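Local coordinates for protein 3-oxosteroid 1-dehydrogenase (Sterolibacterium denitrificans, PDB 7P18) that binds FAD and probably uses it to convert 3-oxosteroids into 3-oxo-Delta1-steroids, handing the reducing equivalents to an acceptor, at residues 83-87 against 503-507; 146-152 against 206-210; 323-327 against 489-493; 444-448 against 478-482. One frame throughout, in Å; residues are numbered along the deposited sequence.

In the fold
Strand 486-502 ties three of the contacts together: contact 3 pairs it with strand 320-326, contact 4 uses the loop before it and contact 1 the loop after it. Contacts 3 and 4 are buried, although contact 4 sits about 31 Å (centre to centre) from the middle of the chain; contacts 1 and 2 are partly buried. Contact 2 alone leaves that strand aside, joining a loop to helix 208-222. The chemistry differs accordingly: backbone pairing with waters in contact 3, asparagine amides on backbone groups in contacts 2 and 4, and in contact 1 an arginine shaft on peptide atoms with one water bridge.

Contact 1: residues 83-87 against 503-507; sequences AEDRL and LTDKD
Arg86 lies across the backbone of 503-507, its side chain roughly at right angles to that of Thr504. In the packed part its shaft rests on the peptide between Asp505 and Lys506, with Arg86 CG 3.9 Å from Lys506 N, and Arg86 CD comes to 3.5 Å from Thr504 O. A bend at chi3 (66°) swings the head back along the loop, where Thr504 O lies over one face of the guanidinium and Leu503 CD1 is 4.2 Å from Arg86 NH1. A water completes the link, accepting from Arg86 NE at 2.9 Å and donating to Asp505 O at 2.9 Å, while Arg86 NH2 bonds to Ala529 O. The outer side is looser. Lys506 CB sits 3.7 Å from Asp85 O, but the exposed lysine runs out in an extended chain that crosses the Asp85 side chain, leaving NZ 4.8 Å from Asp85 OD2. The loop braces itself with an Asx turn, Asp505 OD1 accepting from Asp507 N, and Asp505 OD2 forms a salt bridge with Arg509. The buried Arg86 charge is thus met by carbonyl oxygens and water, which would probably stabilise it, whereas Asp85 and Lys506, their charged atoms not in contact, probably attract each other weakly.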
loop_
_atom_site.group_PDB
_atom_site.type_symbol
_atom_site.label_atom_id
_atom_site.label_comp_id
_atom_site.label_asym_id
_atom_site.label_seq_id
_atom_site.Cartn_x
_atom_site.Cartn_y
_atom_site.Cartn_z
ATOM N N ALA A 83 -18.938 -11.003 -4.048
ATOM C CA ALA A 83 -19.975 -11.155 -5.099
ATOM C C ALA A 83 -19.289 -11.197 -6.469
ATOM O O ALA A 83 -18.480 -10.320 -6.789
ATOM C CB ALA A 83 -20.993 -10.051 -5.012
ATOM N N GLU A 84 -19.605 -12.190 -7.289
ATOM C CA GLU A 84 -18.903 -12.323 -8.587
ATOM C C GLU A 84 -19.084 -11.058 -9.429
ATOM O O GLU A 84 -18.149 -10.691 -10.174
ATOM C CB GLU A 84 -19.336 -13.596 -9.322
ATOM C CG GLU A 84 -18.565 -13.808 -10.612
ATOM C CD GLU A 84 -19.087 -14.956 -11.460
ATOM O OE1 GLU A 84 -20.195 -14.794 -12.034
ATOM O OE2 GLU A 84 -18.402 -15.977 -11.545
ATOM N N ASP A 85 -20.236 -10.393 -9.371
ATOM C CA ASP A 85 -20.486 -9.212 -10.232
ATOM C C ASP A 85 -19.508 -8.086 -9.873
ATOM O O ASP A 85 -19.221 -7.257 -10.746
ATOM C CB ASP A 85 -21.942 -8.750 -10.231
ATOM C CG ASP A 85 -22.511 -8.238 -8.930
ATOM O OD1 ASP A 85 -21.823 -8.354 -7.890
ATOM O OD2 ASP A 85 -23.674 -7.735 -8.950
ATOM N N ARG A 86 -19.018 -8.024 -8.642
ATOM C CA ARG A 86 -17.977 -7.032 -8.277
ATOM C C ARG A 86 -16.647 -7.402 -8.941
ATOM O O ARG A 86 -15.926 -6.500 -9.317
ATOM C CB ARG A 86 -17.778 -6.995 -6.760
ATOM C CG ARG A 86 -18.963 -6.440 -5.989
ATOM C CD ARG A 86 -18.743 -6.529 -4.503
ATOM N NE ARG A 86 -17.645 -5.641 -4.112
ATOM C CZ ARG A 86 -16.960 -5.740 -2.957
ATOM N NH1 ARG A 86 -17.215 -6.696 -2.079
ATOM N NH2 ARG A 86 -15.974 -4.884 -2.727
ATOM N N LEU A 87 -16.283 -8.674 -8.990
ATOM C CA LEU A 87 -15.067 -9.127 -9.707
ATOM C C LEU A 87 -15.195 -8.800 -11.201
ATOM O O LEU A 87 -14.208 -8.277 -11.784
ATOM C CB LEU A 87 -14.852 -10.625 -9.533
ATOM C CG LEU A 87 -14.755 -11.137 -8.090
ATOM C CD1 LEU A 87 -14.503 -12.621 -8.116
ATOM C CD2 LEU A 87 -13.661 -10.442 -7.340
ATOM N N LEU A 503 -19.750 -2.707 3.136
ATOM C CA LEU A 503 -20.086 -3.596 2.006
ATOM C C LEU A 503 -20.652 -2.731 0.890
ATOM O O LEU A 503 -21.517 -1.849 1.152
ATOM C CB LEU A 503 -21.077 -4.669 2.456
ATOM C CG LEU A 503 -21.459 -5.659 1.364
ATOM C CD1 LEU A 503 -20.252 -6.437 0.880
ATOM C CD2 LEU A 503 -22.554 -6.583 1.867
ATOM N N THR A 504 -20.164 -2.927 -0.323
ATOM C CA THR A 504 -20.667 -2.250 -1.519
ATOM C C THR A 504 -21.060 -3.277 -2.585
ATOM O O THR A 504 -20.644 -4.463 -2.495
ATOM C CB THR A 504 -19.631 -1.271 -2.106
ATOM O OG1 THR A 504 -18.434 -1.984 -2.484
ATOM C CG2 THR A 504 -19.311 -0.193 -1.093
ATOM N N ASP A 505 -21.757 -2.789 -3.595
ATOM C CA ASP A 505 -22.111 -3.532 -4.825
ATOM C C ASP A 505 -21.110 -3.145 -5.908
ATOM O O ASP A 505 -20.123 -2.425 -5.625
ATOM C CB ASP A 505 -23.568 -3.309 -5.236
ATOM C CG ASP A 505 -23.898 -1.919 -5.742
ATOM O OD1 ASP A 505 -22.950 -1.128 -5.997
ATOM O OD2 ASP A 505 -25.122 -1.627 -5.910
ATOM N N LYS A 506 -21.366 -3.620 -7.130
ATOM C CA LYS A 506 -20.460 -3.479 -8.291
ATOM C C LYS A 506 -20.291 -2.022 -8.703
ATOM O O LYS A 506 -19.353 -1.729 -9.430
ATOM C CB LYS A 506 -21.000 -4.314 -9.455
ATOM C CG LYS A 506 -22.318 -3.802 -10.007
ATOM C CD LYS A 506 -22.776 -4.511 -11.247
ATOM C CE LYS A 506 -24.111 -3.969 -11.701
ATOM N NZ LYS A 506 -24.658 -4.876 -12.721
ATOM N N ASP A 507 -21.168 -1.132 -8.268
ATOM C CA ASP A 507 -21.133 0.300 -8.630
ATOM C C ASP A 507 -20.734 1.149 -7.410
ATOM O O ASP A 507 -20.945 2.377 -7.426
ATOM C CB ASP A 507 -22.478 0.710 -9.225
ATOM C CG ASP A 507 -22.722 0.041 -10.571
ATOM O OD1 ASP A 507 -21.836 0.143 -11.423
ATOM O OD2 ASP A 507 -23.778 -0.603 -10.720
HETATM O O HOH W 1 -17.321 -2.938 -4.961
#

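Contact 2: residues 146-152 against 206-210; sequences FANLRMA and RGLGN
Asn210 reaches into the bend of 146-152 with its whole amide. ND2 donates to Arg150 O at 2.8 Å, an approach lying in the carbonyl plane of Arg150 and in the amide plane of Asn210; it also bonds to Ala47 O, so two acceptors are available for its two hydrogens. OD1 is gripped from its own segment: Arg206 turns the side of its guanidinium to it, NE at 3.0 Å from Asn210 OD1 and NH2 at 2.9 Å. NE comes in the carbonyl plane, along a lone pair of OD1, while NH2 is tilted 34° from that plane. Ala152 N adds a third, weak bond to Asn210 OD1 at 3.4 Å. The rest of the guanidinium is also occupied, NH1 by Asp203 O and NH2, weakly, by a water that donates to Ala152 O. Apolar groups close round these bonds. Met151, bent at chi2 and chi3, lays CE over one guanidinium face, 3.5 Å from Arg206 NH2, and Ala152 CB stands at the guanidinium edge. Leu149 CD2 comes to 3.6 Å from Asn210 OD1. The Arg150 side chain leads away to Ser39 OG. Because Arg206 fixes which end of the amide is oxygen, Asn210 is oriented to donate to Arg150 O, joining helix 208-222 to the loop.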
loop_
_atom_site.group_PDB
_atom_site.type_symbol
_atom_site.label_atom_id
_atom_site.label_comp_id
_atom_site.label_asym_id
_atom_site.label_seq_id
_atom_site.Cartn_x
_atom_site.Cartn_y
_atom_site.Cartn_z
ATOM N N PHE A 146 1.777 22.556 -4.309
ATOM C CA PHE A 146 2.882 21.659 -3.922
ATOM C C PHE A 146 3.062 21.689 -2.400
ATOM O O PHE A 146 3.314 20.623 -1.799
ATOM C CB PHE A 146 4.169 21.992 -4.670
ATOM C CG PHE A 146 5.321 21.121 -4.248
ATOM C CD1 PHE A 146 5.260 19.747 -4.430
ATOM C CD2 PHE A 146 6.440 21.664 -3.618
ATOM C CE1 PHE A 146 6.302 18.931 -4.039
ATOM C CE2 PHE A 146 7.456 20.836 -3.173
ATOM C CZ PHE A 146 7.407 19.484 -3.423
ATOM N N ALA A 147 2.850 22.846 -1.764
ATOM C CA ALA A 147 3.074 23.025 -0.308
ATOM C C ALA A 147 2.169 22.085 0.495
ATOM O O ALA A 147 2.536 21.751 1.624
ATOM C CB ALA A 147 2.842 24.476 0.084
ATOM N N ASN A 148 1.031 21.663 -0.073
ATOM C CA ASN A 148 -0.013 20.878 0.641
ATOM C C ASN A 148 -0.009 19.389 0.257
ATOM O O ASN A 148 -0.867 18.650 0.795
ATOM C CB ASN A 148 -1.375 21.526 0.404
ATOM C CG ASN A 148 -1.433 22.937 0.951
ATOM O OD1 ASN A 148 -0.957 23.190 2.065
ATOM N ND2 ASN A 148 -2.048 23.831 0.185
ATOM N N LEU A 149 0.933 18.937 -0.576
ATOM C CA LEU A 149 1.113 17.493 -0.898
ATOM C C LEU A 149 1.657 16.766 0.335
ATOM O O LEU A 149 2.682 17.235 0.930
ATOM C CB LEU A 149 2.057 17.349 -2.094
ATOM C CG LEU A 149 2.508 15.931 -2.470
ATOM C CD1 LEU A 149 1.340 15.051 -2.892
ATOM C CD2 LEU A 149 3.528 15.985 -3.591
ATOM N N ARG A 150 1.028 15.656 0.716
ATOM C CA ARG A 150 1.620 14.723 1.715
ATOM C C ARG A 150 2.895 14.149 1.110
ATOM O O ARG A 150 2.799 13.537 0.021
ATOM C CB ARG A 150 0.652 13.613 2.138
ATOM C CG ARG A 150 1.209 12.731 3.249
ATOM C CD ARG A 150 0.135 11.898 3.926
ATOM N NE ARG A 150 -0.883 12.745 4.541
ATOM C CZ ARG A 150 -0.747 13.322 5.745
ATOM N NH1 ARG A 150 0.374 13.147 6.434
ATOM N NH2 ARG A 150 -1.697 14.102 6.234
ATOM N N MET A 151 4.066 14.374 1.718
ATOM C CA MET A 151 5.349 14.117 1.018
ATOM C C MET A 151 5.774 12.667 1.210
ATOM O O MET A 151 5.501 12.060 2.272
ATOM C CB MET A 151 6.454 15.072 1.474
ATOM C CG MET A 151 6.139 16.517 1.162
ATOM S SD MET A 151 5.969 16.956 -0.585
ATOM C CE MET A 151 7.531 16.386 -1.224
ATOM N N ALA A 152 6.419 12.131 0.189
ATOM C CA ALA A 152 6.981 10.768 0.154
ATOM C C ALA A 152 7.891 10.575 1.372
ATOM O O ALA A 152 8.649 11.504 1.733
ATOM C CB ALA A 152 7.721 10.533 -1.147
ATOM N N ARG A 206 8.364 13.947 -8.857
ATOM C CA ARG A 206 7.797 12.998 -7.872
ATOM C C ARG A 206 7.607 11.637 -8.554
ATOM O O ARG A 206 7.286 11.578 -9.745
ATOM C CB ARG A 206 6.500 13.591 -7.310
ATOM C CG ARG A 206 6.554 15.048 -6.863
ATOM C CD ARG A 206 7.691 15.367 -5.911
ATOM N NE ARG A 206 7.724 14.541 -4.723
ATOM C CZ ARG A 206 8.787 14.333 -3.943
ATOM N NH1 ARG A 206 9.961 14.885 -4.206
ATOM N NH2 ARG A 206 8.678 13.551 -2.884
ATOM N N GLY A 207 7.802 10.578 -7.784
ATOM C CA GLY A 207 7.640 9.179 -8.203
ATOM C C GLY A 207 6.638 8.441 -7.345
ATOM O O GLY A 207 6.200 8.983 -6.300
ATOM N N LEU A 208 6.270 7.245 -7.784
ATOM C CA LEU A 208 5.487 6.276 -6.985
ATOM C C LEU A 208 4.182 6.941 -6.564
ATOM O O LEU A 208 3.601 7.639 -7.397
ATOM C CB LEU A 208 6.336 5.828 -5.799
ATOM C CG LEU A 208 7.713 5.288 -6.166
ATOM C CD1 LEU A 208 8.473 4.900 -4.898
ATOM C CD2 LEU A 208 7.639 4.105 -7.121
ATOM N N GLY A 209 3.723 6.725 -5.329
ATOM C CA GLY A 209 2.436 7.275 -4.864
ATOM C C GLY A 209 2.462 8.778 -4.847
ATOM O O GLY A 209 1.411 9.410 -4.916
ATOM N N ASN A 210 3.639 9.389 -4.713
ATOM C CA ASN A 210 3.732 10.872 -4.706
ATOM C C ASN A 210 3.452 11.398 -6.117
ATOM O O ASN A 210 2.797 12.455 -6.253
ATOM C CB ASN A 210 5.093 11.307 -4.147
ATOM C CG ASN A 210 4.978 12.285 -2.993
ATOM O OD1 ASN A 210 5.766 13.206 -2.925
ATOM N ND2 ASN A 210 4.028 12.098 -2.093
HETATM O O HOH W 2 9.436 13.443 -0.100
#

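Contact 3: residues 323-327 against 489-493; sequences VPSIH and MRVDA
His327 and Arg490 stand where the next hydrogen-bonded pair of two antiparallel strands would fall, but a water takes the place of the direct bond. It accepts from His327 N at 3.1 Å and lies 2.7 Å from Arg490 O; Arg490 NE also donates to it, and Asp492 OD2 is close by. A bend at chi3 (38°) curls the Arg490 chain so that its head lies alongside His327, the guanidinium and imidazole planes 71° apart, and NH2 donates to a second water at 3.2 Å, itself close to His327 O. The N-to-C directions of the short strand segments are 132° apart, consistent with this splaying. At Ser325 and Asp492 the pairing is direct: Ser325 N donates to Asp492 O at 3.0 Å and Asp492 N to Ser325 O at 2.8 Å. Pro324, in the non-hydrogen-bonded pair with Ala493, brings its CA to 3.3 Å from Asp492 O in a C-H...O contact. Ser325 and Asp492 share a face of the sheet, where Gln334 bonds both side chains and Trp292 O takes a further bond with Ser325 OG. Ile326 CD1 reaches 3.2 Å from Arg490 O, while its CG2 meets Met489 CE at 4.1 Å. On the face of Pro324 and Ala493 lies helix 363-377, whose Tyr363 lines the steroid pocket. The arrangement is an antiparallel beta pair, opening at one end within a larger antiparallel sheet beside that pocket.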
loop_
_atom_site.group_PDB
_atom_site.type_symbol
_atom_site.label_atom_id
_atom_site.label_comp_id
_atom_site.label_asym_id
_atom_site.label_seq_id
_atom_site.Cartn_x
_atom_site.Cartn_y
_atom_site.Cartn_z
ATOM N N VAL A 323 1.709 -5.751 6.768
ATOM C CA VAL A 323 3.122 -5.710 6.299
ATOM C C VAL A 323 4.009 -5.880 7.532
ATOM O O VAL A 323 3.760 -5.235 8.552
ATOM C CB VAL A 323 3.432 -4.438 5.492
ATOM C CG1 VAL A 323 3.390 -3.140 6.286
ATOM C CG2 VAL A 323 4.744 -4.531 4.732
ATOM N N PRO A 324 5.104 -6.667 7.472
ATOM C CA PRO A 324 6.112 -6.638 8.534
ATOM C C PRO A 324 6.658 -5.212 8.583
ATOM O O PRO A 324 6.949 -4.656 7.564
ATOM C CB PRO A 324 7.185 -7.665 8.111
ATOM C CG PRO A 324 6.959 -7.868 6.633
ATOM C CD PRO A 324 5.468 -7.618 6.413
ATOM N N SER A 325 6.779 -4.621 9.783
ATOM C CA SER A 325 7.181 -3.196 9.893
ATOM C C SER A 325 8.233 -3.012 10.999
ATOM O O SER A 325 8.303 -3.852 11.920
ATOM C CB SER A 325 6.008 -2.265 10.122
ATOM O OG SER A 325 5.543 -2.419 11.456
ATOM N N ILE A 326 8.972 -1.912 10.878
ATOM C CA ILE A 326 10.179 -1.578 11.701
ATOM C C ILE A 326 9.988 -0.197 12.340
ATOM O O ILE A 326 9.791 0.816 11.610
ATOM C CB ILE A 326 11.449 -1.558 10.825
ATOM C CG1 ILE A 326 11.688 -2.880 10.097
ATOM C CG2 ILE A 326 12.681 -1.130 11.629
ATOM C CD1 ILE A 326 11.839 -4.064 10.977
ATOM N N HIS A 327 10.193 -0.152 13.649
ATOM C CA HIS A 327 10.170 1.095 14.439
ATOM C C HIS A 327 11.440 1.880 14.077
ATOM O O HIS A 327 12.553 1.270 14.077
ATOM C CB HIS A 327 10.113 0.796 15.926
ATOM C CG HIS A 327 10.446 1.980 16.758
ATOM N ND1 HIS A 327 9.593 3.050 16.898
ATOM C CD2 HIS A 327 11.566 2.277 17.444
ATOM C CE1 HIS A 327 10.187 3.968 17.633
ATOM N NE2 HIS A 327 11.395 3.518 17.981
ATOM N N MET A 489 16.646 -7.533 13.588
ATOM C CA MET A 489 15.658 -6.443 13.506
ATOM C C MET A 489 14.305 -7.017 13.964
ATOM O O MET A 489 14.042 -8.231 13.810
ATOM C CB MET A 489 15.597 -5.853 12.101
ATOM C CG MET A 489 16.910 -5.166 11.743
ATOM S SD MET A 489 16.949 -4.552 10.044
ATOM C CE MET A 489 15.931 -3.080 10.171
ATOM N N ARG A 490 13.570 -6.185 14.673
ATOM C CA ARG A 490 12.255 -6.534 15.240
ATOM C C ARG A 490 11.186 -6.271 14.176
ATOM O O ARG A 490 10.965 -5.105 13.825
ATOM C CB ARG A 490 11.992 -5.705 16.499
ATOM C CG ARG A 490 10.622 -5.976 17.118
ATOM C CD ARG A 490 10.265 -4.977 18.223
ATOM N NE ARG A 490 10.716 -3.633 17.916
ATOM C CZ ARG A 490 11.414 -2.836 18.732
ATOM N NH1 ARG A 490 11.566 -3.145 20.013
ATOM N NH2 ARG A 490 11.889 -1.694 18.258
ATOM N N VAL A 491 10.541 -7.329 13.733
ATOM C CA VAL A 491 9.467 -7.254 12.712
ATOM C C VAL A 491 8.101 -7.262 13.430
ATOM O O VAL A 491 7.649 -8.313 13.944
ATOM C CB VAL A 491 9.643 -8.386 11.690
ATOM C CG1 VAL A 491 8.530 -8.337 10.719
ATOM C CG2 VAL A 491 10.954 -8.239 10.920
ATOM N N ASP A 492 7.455 -6.119 13.419
ATOM C CA ASP A 492 6.103 -5.973 14.007
ATOM C C ASP A 492 5.045 -6.419 12.993
ATOM O O ASP A 492 5.308 -6.351 11.756
ATOM C CB ASP A 492 5.884 -4.525 14.438
ATOM C CG ASP A 492 6.576 -4.190 15.755
ATOM O OD1 ASP A 492 6.455 -5.000 16.662
ATOM O OD2 ASP A 492 7.236 -3.119 15.815
ATOM N N ALA A 493 3.882 -6.848 13.464
ATOM C CA ALA A 493 2.731 -7.140 12.556
ATOM C C ALA A 493 2.112 -5.814 12.158
ATOM O O ALA A 493 1.086 -5.434 12.775
ATOM C CB ALA A 493 1.726 -8.041 13.254
HETATM O O HOH W 3 9.990 -2.866 15.074
HETATM O O HOH W 4 12.937 -1.122 15.341
#

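Contact 4: residues 444-448 against 478-482; sequences NNQYA and LAPIG
Asn444 and Asn445 set two amide groups against the chain at 478-482. At the edge of the Asn444 amide, near its plane, ND2 has two acceptors: Ala479 O at 2.9 Å and, within the helix, Asn445 OD1 at 3.0 Å. Asn445 OD1 receives two donors, Asn444 ND2 and Ile481 N, each tilted slightly to an opposite side of its plane, with Ile481 N 2.8 Å from Asn445 OD1. At its edge Asn445 ND2 donates to Ile481 O at 3.0 Å, the acceptor almost in the amide plane although the donor stands 40° above the plane of the Ile481 carbonyl. One asparagine therefore matches both the N-H and the C=O of a single residue, much as a strand edge would, and helix 434-450 holds the extended loop leading to strand 486-502. With CG anti to the backbone N (chi1 171°), the Asn444 amide is carried toward 478-482; its OD1 lies 2.8 Å from a water that accepts from Ala479 N. Ile481 crosses the Asn444 side chain at about a right angle, bringing CD1 to 3.6 Å from Asn444 ND2, and Ile347 of strand 347-349 touches both residues. One turn on, Ala448 CB presses against the loop backbone, 3.5 Å from Ala479 C. Pro480 lies beside it, with CD 3.9 Å from Ala448 CB. Leu478 packs on Tyr447 CB and Ala448; the Tyr447 hydroxyl bonds to Glu455.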
loop_
_atom_site.group_PDB
_atom_site.type_symbol
_atom_site.label_atom_id
_atom_site.label_comp_id
_atom_site.label_asym_id
_atom_site.label_seq_id
_atom_site.Cartn_x
_atom_site.Cartn_y
_atom_site.Cartn_z
ATOM N N ASN A 444 19.658 -23.178 7.062
ATOM C CA ASN A 444 19.723 -22.140 6.007
ATOM C C ASN A 444 20.968 -22.399 5.151
ATOM O O ASN A 444 20.893 -22.336 3.902
ATOM C CB ASN A 444 19.811 -20.738 6.605
ATOM C CG ASN A 444 20.091 -19.671 5.582
ATOM O OD1 ASN A 444 19.158 -19.202 4.925
ATOM N ND2 ASN A 444 21.356 -19.286 5.424
ATOM N N ASN A 445 22.100 -22.636 5.817
ATOM C CA ASN A 445 23.407 -22.789 5.130
ATOM C C ASN A 445 23.342 -24.023 4.216
ATOM O O ASN A 445 23.849 -23.931 3.080
ATOM C CB ASN A 445 24.540 -22.746 6.169
ATOM C CG ASN A 445 24.692 -21.360 6.773
ATOM O OD1 ASN A 445 24.020 -20.417 6.340
ATOM N ND2 ASN A 445 25.527 -21.227 7.798
ATOM N N GLN A 446 22.715 -25.107 4.665
ATOM C CA GLN A 446 22.502 -26.314 3.827
ATOM C C GLN A 446 21.592 -25.962 2.646
ATOM O O GLN A 446 21.925 -26.355 1.509
ATOM C CB GLN A 446 21.843 -27.452 4.589
ATOM C CG GLN A 446 22.631 -27.977 5.784
ATOM C CD GLN A 446 21.796 -29.039 6.462
ATOM O OE1 GLN A 446 20.919 -29.630 5.834
ATOM N NE2 GLN A 446 22.049 -29.291 7.741
ATOM N N TYR A 447 20.485 -25.246 2.898
ATOM C CA TYR A 447 19.516 -24.866 1.846
ATOM C C TYR A 447 20.213 -24.015 0.774
ATOM O O TYR A 447 19.962 -24.206 -0.448
ATOM C CB TYR A 447 18.319 -24.120 2.442
ATOM C CG TYR A 447 17.494 -24.890 3.440
ATOM C CD1 TYR A 447 17.501 -26.279 3.482
ATOM C CD2 TYR A 447 16.634 -24.221 4.313
ATOM C CE1 TYR A 447 16.728 -26.980 4.397
ATOM C CE2 TYR A 447 15.859 -24.912 5.235
ATOM C CZ TYR A 447 15.905 -26.292 5.280
ATOM O OH TYR A 447 15.134 -26.971 6.171
ATOM N N ALA A 448 21.045 -23.059 1.201
ATOM C CA ALA A 448 21.703 -22.102 0.288
ATOM C C ALA A 448 22.651 -22.865 -0.659
ATOM O O ALA A 448 22.766 -22.448 -1.854
ATOM C CB ALA A 448 22.413 -21.015 1.049
ATOM N N LEU A 478 18.572 -17.282 -1.514
ATOM C CA LEU A 478 19.181 -18.059 -0.405
ATOM C C LEU A 478 20.713 -17.861 -0.414
ATOM O O LEU A 478 21.344 -18.080 -1.475
ATOM C CB LEU A 478 18.847 -19.537 -0.539
ATOM C CG LEU A 478 17.386 -19.939 -0.348
ATOM C CD1 LEU A 478 17.214 -21.418 -0.634
ATOM C CD2 LEU A 478 16.898 -19.594 1.062
ATOM N N ALA A 479 21.292 -17.434 0.710
ATOM C CA ALA A 479 22.774 -17.368 0.890
ATOM C C ALA A 479 23.121 -17.786 2.307
ATOM O O ALA A 479 22.292 -17.700 3.221
ATOM C CB ALA A 479 23.335 -15.997 0.543
ATOM N N PRO A 480 24.372 -18.248 2.540
ATOM C CA PRO A 480 24.827 -18.562 3.890
ATOM C C PRO A 480 24.802 -17.393 4.875
ATOM O O PRO A 480 24.971 -16.261 4.484
ATOM C CB PRO A 480 26.310 -18.990 3.703
ATOM C CG PRO A 480 26.422 -19.388 2.250
ATOM C CD PRO A 480 25.406 -18.530 1.520
ATOM N N ILE A 481 24.615 -17.731 6.144
ATOM C CA ILE A 481 24.728 -16.802 7.296
ATOM C C ILE A 481 25.917 -17.302 8.127
ATOM O O ILE A 481 25.803 -18.402 8.700
ATOM C CB ILE A 481 23.418 -16.774 8.096
ATOM C CG1 ILE A 481 22.253 -16.243 7.257
ATOM C CG2 ILE A 481 23.631 -15.972 9.375
ATOM C CD1 ILE A 481 20.883 -16.589 7.834
ATOM N N GLY A 482 27.035 -16.576 8.107
ATOM C CA GLY A 482 28.252 -17.047 8.809
ATOM C C GLY A 482 29.379 -16.032 8.925
ATOM O O GLY A 482 30.446 -16.435 9.424
HETATM O O HOH W 5 19.062 -17.213 2.927
#